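Local coordinates for protein beta-galactosidase (Bacillus circulans subsp. alkalophilus, PDB 3TTY) that hydrolyses terminal beta-D-galactosyl residues as a trimeric glycoside hydrolase whose TIM-barrel domain binds galactose, at residues A[462-465]-A[466-470]; A[495-499]-A[500-504]; A[50-53]-A[54-58]; A[291-294]-A[295-299]. All blocks are in the same frame, centred on the assembly; numbering follows the deposited sequence.

Contact 1: residues A[462-465]-A[466-470]; sequences YMVK and PGFAE
K465 and F468 are joined through their backbones at the start of helix 468-477: F468 N donates to K465 O over 3.1 Å, with an N-H...O angle of 157°. The chain arrives extended through V464 and K465, stays extended through P466 and turns at G467, the N-cap residue, whose positive phi suits a residue without a side chain. A water extends the junction: it lies 2.7 Å from K465 O, to which it can donate, and accepts from A469 N at 3.2 Å, so that a first-turn amide with no helical carbonyl before it finds a partner. Among the side chains, V464 and F468 meet at about a right angle. CG1 of V464 lies anti to the backbone N (chi1 170°), the rotation that carries this methyl to within 3.9 Å of F468 CD2, obliquely to the ring. F468 in turn reaches back with its CB, 3.2 Å from K465 O, and its ring also packs on V446 and M461. The lysine chain runs extended away from the turn to salt bridges with E406 and D404. Within the trimerisation domain this is the entry from the loop after strand 455-458 into the next helix, with Y462 of the same loop bonding to Y357 of the second subunit. One carbonyl oxygen thus can serve both a helix amide and a water, while the buried V464-F468 pair makes the one apolar side-chain contact between the two segments.

Contact 2: residues A[495-499]-A[500-504]; sequences DLVTL and GGYPG
T498 and G504 meet where a glycine-rich loop turns back on itself, a local contact with no direct hydrogen bond between its two halves. The loop runs from strand 481-485 to helix 507-510 in the trimerisation domain and lies against the second subunit. T498 touches G504 through its methyl: OG1 sits beside the backbone N (chi1 -69°), which turns CG2 anti to that N and brings it within 3.7 Å of G504 CA. The fit is close, since a CB on G504 would run into that methyl. A second apolar touch is made by V497, whose CG1 approaches the edge of the Y502 ring, near its plane, at 4.2 Å from CE2. Y502 continues past this contact to H364 of the second subunit, to which its OH is hydrogen-bonded, and V497 packs on the same histidine. Between the halves a water takes the place of a direct bond, donating to T498 O at 2.9 Å and accepting from G501 N at 2.7 Å. The reversal itself depends on G500 and G501, whose backbone angles would jam a CB against the carbonyl oxygen before each. It is tightened by G504 N donating to G501 O over 2.7 Å, round the cis peptide bond that precedes P503. On the far arm, D495 OD1 probably hydrogen-bonds to Y462 OH. Cohesion inside the loop therefore rests on glycine geometry, a bridging water and two light apolar touches, while D495 OD2, in a salt bridge with K356, and the Y502 hydroxyl are bonded to the second subunit.

Contact 3: residues A[50-53]-A[54-58]; sequences IQRD and EVSYD
I50 ends helix 47-50 and meets the returning chain at D58, in the hairpin-like excursion of the barrel domain that leads to helix 60-71. Its O accepts from D58 N at 2.8 Å, and its CG2 lies at the edge of the Y57 ring. Q51 runs alongside Y57, pointing the same way: chi1 of -171° lays CG over one ring face in a CH-pi contact, 4.0 Å from the centroid, and the extended chain beyond carries the amide along the ring. That amide, turned 32° from the ring, sends NE2 to D53 O at 3.0 Å, approaching from above the carbonyl plane, while a water bridges OE1 (2.8 Å) and Y57 OH (2.6 Å); OE1 also accepts from W47. An alanine in place of Q51 is likely to uncover that ring face and cost D53 O its amide donor. R52 lays CG against S56 CB at 3.9 Å. D53 swings CG between its own N and carbonyl carbon (chi1 66°), bringing OD1 over the turn. V55 N donates to D53 OD1 at 2.8 Å, on the anti side and tilted out of the carboxylate plane, closing an Asx turn. A water joins OD2 to S56 OG. K131 makes a cation-pi contact with Y57, and D58 OD1 bonds to T60 OG1 at the start of helix 60-71. OD1 of D53 thus takes the V55 amide and, weakly, that of S56, which would probably stabilise its negative charge.

Contact 4: residues A[291-294]-A[295-299]; sequences HNLM and RGLKS
H291 and R295 belong to the last turns of helix 284-296, where R295 N donates to H291 O and G296 N to N292 O, both over 3.0 Å. This is the helix of a beta-alpha-beta unit of the TIM barrel, between strands 273-275 and 303-307, and it ends in a Schellman motif with S299, at positive phi, as the C-prime residue. The helical pattern slackens at L297, whose N makes only weak bonds to L293 O and M294 O. On one side N292 and R295 cross, their amide and guanidinium planes 46° apart. With CG anti to the backbone N (chi1 -157°), N292 places OD1 over a face of the guanidinium, 3.1 Å from R295 NH2, at an angle too poor for a hydrogen bond. Each group is held by others: N292 OD1 accepts from M443 N and its ND2 donates to Y431 and T441, while R295 forms a salt bridge with D442 and bonds to H337 O. T441, D442 and M443 tie the barrel helix to strand 441-444, and Y431 to helix 423-435, in the trimerisation domain. A leucine in place of N292 would probably leave M443 N without its acceptor and T441 O and Y431 without the amide donor. On another side M294 and L297 run side by side, pointing the same way. The methionine chain, bent at chi2 and chi3, brings its methyl to the leucine, which also packs on F263 and W405. The closest approach of this apolar pair is M294 CE to L297 CD1, 3.7 Å.

Contact 4 is the most buried, on a barrel helix; contact 3, in the same domain, lies on its periphery, with R52 packing on Y192 of the third subunit. Contacts 1 and 2 share the trimerisation domain, touch where Y462 OH probably bonds to D495 OD1, and both reach the second subunit. Contacts 1 and 4 both meet helix 405-413, through Y462 and K465 and through L293 and L297. Contact 4 combines regular helix bonds and apolar packing with polar side chains, N292 and R295 above all, that reach across to the trimerisation domain; contact 3 folds a turn round an aspartate, contact 1 starts a helix, contact 2 relies on glycines. Bridging waters appear in contacts 1, 2 and 3.

Contact 1: residues A[462-465]-A[466-470]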
loop_
_atom_site.group_PDB
_atom_site.type_symbol
_atom_site.label_atom_id
_atom_site.label_comp_id
_atom_site.label_asym_id
_atom_site.label_seq_id
_atom_site.Cartn_x
_atom_site.Cartn_y
_atom_site.Cartn_z
ATOM N N TYR A 462 1.623 -19.743 -22.587
ATOM C CA TYR A 462 1.875 -18.463 -23.217
ATOM C C TYR A 462 3.190 -18.462 -23.988
ATOM O O TYR A 462 3.222 -18.112 -25.170
ATOM C CB TYR A 462 1.877 -17.391 -22.127
ATOM C CG TYR A 462 2.370 -16.019 -22.525
ATOM C CD1 TYR A 462 1.566 -15.144 -23.263
ATOM C CD2 TYR A 462 3.623 -15.570 -22.116
ATOM C CE1 TYR A 462 2.022 -13.872 -23.603
ATOM C CE2 TYR A 462 4.075 -14.312 -22.443
ATOM C CZ TYR A 462 3.281 -13.465 -23.186
ATOM O OH TYR A 462 3.756 -12.205 -23.495
ATOM N N MET A 463 4.268 -18.880 -23.331
ATOM C CA MET A 463 5.552 -19.021 -24.011
ATOM C C MET A 463 5.766 -20.431 -24.577
ATOM O O MET A 463 5.694 -21.430 -23.853
ATOM C CB MET A 463 6.719 -18.649 -23.093
ATOM C CG MET A 463 8.108 -19.022 -23.676
ATOM S SD MET A 463 9.439 -18.663 -22.502
ATOM C CE MET A 463 9.131 -16.920 -22.264
ATOM N N VAL A 464 6.039 -20.493 -25.876
ATOM C CA VAL A 464 6.379 -21.740 -26.541
ATOM C C VAL A 464 7.854 -21.737 -26.938
ATOM O O VAL A 464 8.282 -20.914 -27.743
ATOM C CB VAL A 464 5.491 -21.965 -27.766
ATOM C CG1 VAL A 464 6.006 -23.136 -28.588
ATOM C CG2 VAL A 464 4.056 -22.212 -27.314
ATOM N N LYS A 465 8.626 -22.651 -26.345
ATOM C CA LYS A 465 10.071 -22.714 -26.536
ATOM C C LYS A 465 10.412 -23.617 -27.721
ATOM O O LYS A 465 9.584 -24.423 -28.135
ATOM C CB LYS A 465 10.752 -23.241 -25.270
ATOM C CG LYS A 465 10.513 -22.411 -24.011
ATOM C CD LYS A 465 11.197 -23.070 -22.825
ATOM C CE LYS A 465 10.883 -22.369 -21.510
ATOM N NZ LYS A 465 11.704 -22.950 -20.404
ATOM N N PRO A 466 11.637 -23.492 -28.260
ATOM C CA PRO A 466 12.042 -24.302 -29.416
ATOM C C PRO A 466 11.865 -25.786 -29.120
ATOM O O PRO A 466 12.162 -26.234 -28.000
ATOM C CB PRO A 466 13.530 -23.973 -29.579
ATOM C CG PRO A 466 13.696 -22.628 -28.947
ATOM C CD PRO A 466 12.714 -22.597 -27.804
ATOM N N GLY A 467 11.375 -26.528 -30.111
ATOM C CA GLY A 467 11.167 -27.959 -29.972
ATOM C C GLY A 467 9.872 -28.359 -29.276
ATOM O O GLY A 467 9.450 -29.512 -29.363
ATOM N N PHE A 468 9.235 -27.424 -28.581
ATOM C CA PHE A 468 8.028 -27.762 -27.837
ATOM C C PHE A 468 6.863 -28.155 -28.753
ATOM O O PHE A 468 6.297 -29.243 -28.609
ATOM C CB PHE A 468 7.645 -26.634 -26.871
ATOM C CG PHE A 468 6.364 -26.878 -26.100
ATOM C CD1 PHE A 468 6.375 -27.569 -24.906
ATOM C CD2 PHE A 468 5.161 -26.368 -26.552
ATOM C CE1 PHE A 468 5.201 -27.771 -24.179
ATOM C CE2 PHE A 468 3.989 -26.568 -25.838
ATOM C CZ PHE A 468 4.010 -27.273 -24.645
ATOM N N ALA A 469 6.503 -27.284 -29.688
ATOM C CA ALA A 469 5.401 -27.596 -30.608
ATOM C C ALA A 469 5.604 -28.934 -31.327
ATOM O O ALA A 469 4.668 -29.713 -31.466
ATOM C CB ALA A 469 5.195 -26.481 -31.620
ATOM N N GLU A 470 6.829 -29.187 -31.776
ATOM C CA GLU A 470 7.152 -30.421 -32.474
ATOM C C GLU A 470 6.916 -31.594 -31.540
ATOM O O GLU A 470 6.336 -32.626 -31.924
ATOM C CB GLU A 470 8.612 -30.397 -32.921
ATOM C CG GLU A 470 8.959 -31.370 -34.035
ATOM C CD GLU A 470 10.367 -31.133 -34.592
ATOM O OE1 GLU A 470 10.877 -29.993 -34.455
ATOM O OE2 GLU A 470 10.966 -32.084 -35.153
HETATM O O HOH W 1 8.544 -24.959 -30.592
#

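Contact 2: residues A[495-499]-A[500-504]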
loop_
_atom_site.group_PDB
_atom_site.type_symbol
_atom_site.label_atom_id
_atom_site.label_comp_id
_atom_site.label_asym_id
_atom_site.label_seq_id
_atom_site.Cartn_x
_atom_site.Cartn_y
_atom_site.Cartn_z
ATOM N N ASP A 495 9.951 -13.632 -25.445
ATOM C CA ASP A 495 8.724 -12.884 -25.236
ATOM C C ASP A 495 8.390 -12.049 -26.462
ATOM O O ASP A 495 7.814 -10.955 -26.338
ATOM C CB ASP A 495 8.812 -11.971 -24.002
ATOM C CG ASP A 495 7.444 -11.505 -23.543
ATOM O OD1 ASP A 495 6.496 -12.319 -23.649
ATOM O OD2 ASP A 495 7.298 -10.331 -23.121
ATOM N N LEU A 496 8.778 -12.550 -27.635
ATOM C CA LEU A 496 8.410 -11.915 -28.898
ATOM C C LEU A 496 7.212 -12.659 -29.480
ATOM O O LEU A 496 7.191 -13.896 -29.519
ATOM C CB LEU A 496 9.564 -11.947 -29.900
ATOM C CG LEU A 496 10.874 -11.201 -29.625
ATOM C CD1 LEU A 496 11.965 -11.640 -30.627
ATOM C CD2 LEU A 496 10.692 -9.671 -29.610
ATOM N N VAL A 497 6.213 -11.912 -29.928
ATOM C CA VAL A 497 4.985 -12.523 -30.415
ATOM C C VAL A 497 5.240 -13.350 -31.666
ATOM O O VAL A 497 5.940 -12.916 -32.597
ATOM C CB VAL A 497 3.901 -11.469 -30.696
ATOM C CG1 VAL A 497 2.698 -12.113 -31.342
ATOM C CG2 VAL A 497 3.503 -10.772 -29.416
ATOM N N THR A 498 4.696 -14.563 -31.675
ATOM C CA THR A 498 4.710 -15.374 -32.888
ATOM C C THR A 498 3.585 -14.897 -33.797
ATOM O O THR A 498 2.395 -15.075 -33.496
ATOM C CB THR A 498 4.552 -16.861 -32.572
ATOM O OG1 THR A 498 5.739 -17.322 -31.913
ATOM C CG2 THR A 498 4.330 -17.655 -33.856
ATOM N N LEU A 499 3.965 -14.270 -34.897
ATOM C CA LEU A 499 3.010 -13.620 -35.785
ATOM C C LEU A 499 2.238 -14.598 -36.665
ATOM O O LEU A 499 2.650 -15.747 -36.862
ATOM C CB LEU A 499 3.744 -12.600 -36.652
ATOM C CG LEU A 499 4.385 -11.477 -35.831
ATOM C CD1 LEU A 499 5.357 -10.699 -36.688
ATOM C CD2 LEU A 499 3.317 -10.562 -35.232
ATOM N N GLY A 500 1.116 -14.134 -37.197
ATOM C CA GLY A 500 0.384 -14.892 -38.197
ATOM C C GLY A 500 -0.859 -15.575 -37.665
ATOM O O GLY A 500 -1.557 -16.279 -38.412
ATOM N N GLY A 501 -1.130 -15.371 -36.375
ATOM C CA GLY A 501 -2.338 -15.880 -35.748
ATOM C C GLY A 501 -2.102 -16.758 -34.532
ATOM O O GLY A 501 -1.381 -17.761 -34.595
ATOM N N TYR A 502 -2.707 -16.377 -33.410
ATOM C CA TYR A 502 -2.620 -17.197 -32.210
ATOM C C TYR A 502 -3.373 -18.496 -32.512
ATOM O O TYR A 502 -4.386 -18.465 -33.212
ATOM C CB TYR A 502 -3.307 -16.485 -31.053
ATOM C CG TYR A 502 -2.958 -15.016 -30.888
ATOM C CD1 TYR A 502 -3.956 -14.080 -30.732
ATOM C CD2 TYR A 502 -1.635 -14.575 -30.856
ATOM C CE1 TYR A 502 -3.669 -12.761 -30.561
ATOM C CE2 TYR A 502 -1.334 -13.230 -30.682
ATOM C CZ TYR A 502 -2.365 -12.331 -30.524
ATOM O OH TYR A 502 -2.135 -10.980 -30.341
ATOM N N PRO A 503 -2.914 -19.634 -31.970
ATOM C CA PRO A 503 -1.754 -19.835 -31.093
ATOM C C PRO A 503 -0.455 -20.191 -31.825
ATOM O O PRO A 503 0.260 -21.116 -31.412
ATOM C CB PRO A 503 -2.193 -21.014 -30.219
ATOM C CG PRO A 503 -3.075 -21.818 -31.108
ATOM C CD PRO A 503 -3.774 -20.835 -32.025
ATOM N N GLY A 504 -0.151 -19.462 -32.893
ATOM C CA GLY A 504 1.170 -19.538 -33.501
ATOM C C GLY A 504 1.628 -20.943 -33.831
ATOM O O GLY A 504 1.028 -21.591 -34.674
HETATM O O HOH W 2 -0.205 -14.071 -34.212
#

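Contact 3: residues A[50-53]-A[54-58]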
loop_
_atom_site.group_PDB
_atom_site.type_symbol
_atom_site.label_atom_id
_atom_site.label_comp_id
_atom_site.label_asym_id
_atom_site.label_seq_id
_atom_site.Cartn_x
_atom_site.Cartn_y
_atom_site.Cartn_z
ATOM N N ILE A 50 32.326 -20.402 13.042
ATOM C CA ILE A 50 33.464 -21.109 12.493
ATOM C C ILE A 50 34.571 -20.141 12.127
ATOM O O ILE A 50 35.730 -20.329 12.504
ATOM C CB ILE A 50 33.067 -21.890 11.235
ATOM C CG1 ILE A 50 32.090 -23.013 11.608
ATOM C CG2 ILE A 50 34.310 -22.412 10.537
ATOM C CD1 ILE A 50 31.346 -23.598 10.424
ATOM N N GLN A 51 34.221 -19.094 11.393
ATOM C CA GLN A 51 35.255 -18.222 10.847
ATOM C C GLN A 51 35.131 -16.768 11.307
ATOM O O GLN A 51 34.228 -16.048 10.884
ATOM C CB GLN A 51 35.253 -18.319 9.325
ATOM C CG GLN A 51 36.430 -17.615 8.635
ATOM C CD GLN A 51 36.203 -17.459 7.135
ATOM O OE1 GLN A 51 35.277 -18.041 6.570
ATOM N NE2 GLN A 51 37.036 -16.654 6.492
ATOM N N ARG A 52 36.060 -16.332 12.152
ATOM C CA ARG A 52 35.968 -15.008 12.771
ATOM C C ARG A 52 36.726 -13.908 12.010
ATOM O O ARG A 52 36.613 -12.727 12.340
ATOM C CB ARG A 52 36.482 -15.074 14.207
ATOM C CG ARG A 52 37.925 -15.526 14.305
ATOM C CD ARG A 52 38.654 -14.764 15.402
ATOM N NE ARG A 52 38.131 -15.073 16.731
ATOM C CZ ARG A 52 37.979 -14.187 17.720
ATOM N NH1 ARG A 52 38.300 -12.900 17.538
ATOM N NH2 ARG A 52 37.499 -14.591 18.898
ATOM N N ASP A 53 37.532 -14.314 11.032
ATOM C CA ASP A 53 38.260 -13.389 10.168
ATOM C C ASP A 53 38.755 -14.136 8.927
ATOM O O ASP A 53 38.457 -15.316 8.760
ATOM C CB ASP A 53 39.401 -12.675 10.912
ATOM C CG ASP A 53 40.517 -13.625 11.339
ATOM O OD1 ASP A 53 40.722 -14.653 10.653
ATOM O OD2 ASP A 53 41.187 -13.337 12.359
ATOM N N GLU A 54 39.514 -13.463 8.072
ATOM C CA GLU A 54 39.843 -14.012 6.755
ATOM C C GLU A 54 40.677 -15.277 6.845
ATOM O O GLU A 54 40.775 -16.046 5.888
ATOM C CB GLU A 54 40.581 -12.973 5.901
ATOM C CG GLU A 54 39.767 -11.703 5.631
ATOM C CD GLU A 54 40.073 -10.584 6.609
ATOM O OE1 GLU A 54 40.404 -10.886 7.772
ATOM O OE2 GLU A 54 40.010 -9.393 6.206
ATOM N N VAL A 55 41.246 -15.499 8.019
ATOM C CA VAL A 55 42.327 -16.452 8.169
ATOM C C VAL A 55 42.063 -17.551 9.219
ATOM O O VAL A 55 42.762 -18.558 9.258
ATOM C CB VAL A 55 43.618 -15.651 8.501
ATOM C CG1 VAL A 55 44.291 -16.152 9.768
ATOM C CG2 VAL A 55 44.545 -15.621 7.305
ATOM N N SER A 56 41.047 -17.368 10.057
ATOM C CA SER A 56 40.858 -18.239 11.219
ATOM C C SER A 56 39.616 -19.112 11.120
ATOM O O SER A 56 38.531 -18.612 10.841
ATOM C CB SER A 56 40.796 -17.410 12.501
ATOM O OG SER A 56 41.948 -16.598 12.640
ATOM N N TYR A 57 39.790 -20.412 11.367
ATOM C CA TYR A 57 38.707 -21.394 11.313
ATOM C C TYR A 57 38.684 -22.272 12.575
ATOM O O TYR A 57 39.694 -22.863 12.960
ATOM C CB TYR A 57 38.831 -22.288 10.062
ATOM C CG TYR A 57 38.715 -21.540 8.739
ATOM C CD1 TYR A 57 37.491 -21.404 8.097
ATOM C CD2 TYR A 57 39.826 -20.969 8.142
ATOM C CE1 TYR A 57 37.380 -20.718 6.900
ATOM C CE2 TYR A 57 39.725 -20.278 6.936
ATOM C CZ TYR A 57 38.505 -20.161 6.326
ATOM O OH TYR A 57 38.408 -19.486 5.139
ATOM N N ASP A 58 37.521 -22.360 13.210
ATOM C CA ASP A 58 37.366 -23.190 14.392
ATOM C C ASP A 58 36.250 -24.209 14.204
ATOM O O ASP A 58 35.087 -23.846 14.062
ATOM C CB ASP A 58 37.106 -22.342 15.636
ATOM C CG ASP A 58 36.883 -23.197 16.876
ATOM O OD1 ASP A 58 37.588 -24.217 17.037
ATOM O OD2 ASP A 58 35.990 -22.866 17.678
HETATM O O HOH W 3 36.006 -19.403 4.229
HETATM O O HOH W 4 43.713 -13.954 13.261
#

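Contact 4: residues A[291-294]-A[295-299]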
loop_
_atom_site.group_PDB
_atom_site.type_symbol
_atom_site.label_atom_id
_atom_site.label_comp_id
_atom_site.label_asym_id
_atom_site.label_seq_id
_atom_site.Cartn_x
_atom_site.Cartn_y
_atom_site.Cartn_z
ATOM N N HIS A 291 4.392 -30.735 -3.701
ATOM C CA HIS A 291 5.196 -31.936 -3.512
ATOM C C HIS A 291 5.371 -32.576 -4.880
ATOM O O HIS A 291 6.462 -33.026 -5.247
ATOM C CB HIS A 291 4.499 -32.956 -2.604
ATOM C CG HIS A 291 4.335 -32.525 -1.177
ATOM N ND1 HIS A 291 5.399 -32.247 -0.349
ATOM C CD2 HIS A 291 3.221 -32.385 -0.415
ATOM C CE1 HIS A 291 4.950 -31.925 0.851
ATOM N NE2 HIS A 291 3.632 -32.004 0.836
ATOM N N ASN A 292 4.263 -32.640 -5.616
ATOM C CA ASN A 292 4.248 -33.225 -6.948
ATOM C C ASN A 292 5.301 -32.579 -7.842
ATOM O O ASN A 292 6.116 -33.264 -8.453
ATOM C CB ASN A 292 2.863 -33.067 -7.570
ATOM C CG ASN A 292 2.591 -34.080 -8.667
ATOM O OD1 ASN A 292 3.435 -34.325 -9.540
ATOM N ND2 ASN A 292 1.406 -34.676 -8.628
ATOM N N LEU A 293 5.295 -31.253 -7.893
ATOM C CA LEU A 293 6.262 -30.527 -8.701
ATOM C C LEU A 293 7.684 -30.858 -8.272
ATOM O O LEU A 293 8.595 -30.887 -9.091
ATOM C CB LEU A 293 6.026 -29.016 -8.589
ATOM C CG LEU A 293 6.992 -28.136 -9.378
ATOM C CD1 LEU A 293 6.811 -28.364 -10.885
ATOM C CD2 LEU A 293 6.777 -26.682 -9.031
ATOM N N MET A 294 7.888 -31.105 -6.985
ATOM C CA MET A 294 9.242 -31.353 -6.510
ATOM C C MET A 294 9.720 -32.711 -7.006
ATOM O O MET A 294 10.911 -32.925 -7.261
ATOM C CB MET A 294 9.320 -31.273 -4.983
ATOM C CG MET A 294 9.022 -29.899 -4.387
ATOM S SD MET A 294 10.183 -28.598 -4.825
ATOM C CE MET A 294 9.370 -27.886 -6.260
ATOM N N ARG A 295 8.780 -33.635 -7.118
ATOM C CA ARG A 295 9.063 -34.937 -7.690
ATOM C C ARG A 295 9.398 -34.775 -9.173
ATOM O O ARG A 295 10.276 -35.454 -9.705
ATOM C CB ARG A 295 7.851 -35.848 -7.524
ATOM C CG ARG A 295 8.045 -37.233 -8.068
ATOM C CD ARG A 295 6.851 -38.105 -7.723
ATOM N NE ARG A 295 5.711 -37.927 -8.619
ATOM C CZ ARG A 295 4.501 -37.517 -8.242
ATOM N NH1 ARG A 295 4.257 -37.196 -6.974
ATOM N NH2 ARG A 295 3.527 -37.432 -9.144
ATOM N N GLY A 296 8.698 -33.862 -9.831
ATOM C CA GLY A 296 8.877 -33.668 -11.261
ATOM C C GLY A 296 10.191 -33.002 -11.624
ATOM O O GLY A 296 10.671 -33.129 -12.750
ATOM N N LEU A 297 10.785 -32.292 -10.675
ATOM C CA LEU A 297 12.005 -31.564 -10.983
ATOM C C LEU A 297 13.073 -32.508 -11.530
ATOM O O LEU A 297 13.856 -32.122 -12.389
ATOM C CB LEU A 297 12.525 -30.788 -9.761
ATOM C CG LEU A 297 11.666 -29.631 -9.240
ATOM C CD1 LEU A 297 12.408 -28.845 -8.152
ATOM C CD2 LEU A 297 11.253 -28.710 -10.403
ATOM N N LYS A 298 13.115 -33.741 -11.030
ATOM C CA LYS A 298 14.053 -34.725 -11.571
ATOM C C LYS A 298 13.313 -35.903 -12.184
ATOM O O LYS A 298 13.702 -37.061 -12.006
ATOM C CB LYS A 298 15.062 -35.195 -10.520
ATOM C CG LYS A 298 16.018 -34.107 -10.100
ATOM C CD LYS A 298 16.908 -34.538 -8.958
ATOM C CE LYS A 298 18.158 -35.247 -9.458
ATOM N NZ LYS A 298 18.849 -34.486 -10.517
ATOM N N SER A 299 12.229 -35.586 -12.887
ATOM C CA SER A 299 11.480 -36.570 -13.669
ATOM C C SER A 299 10.997 -37.795 -12.877
ATOM O O SER A 299 11.066 -38.927 -13.359
ATOM C CB SER A 299 12.303 -37.006 -14.883
ATOM O OG SER A 299 12.609 -35.890 -15.688
#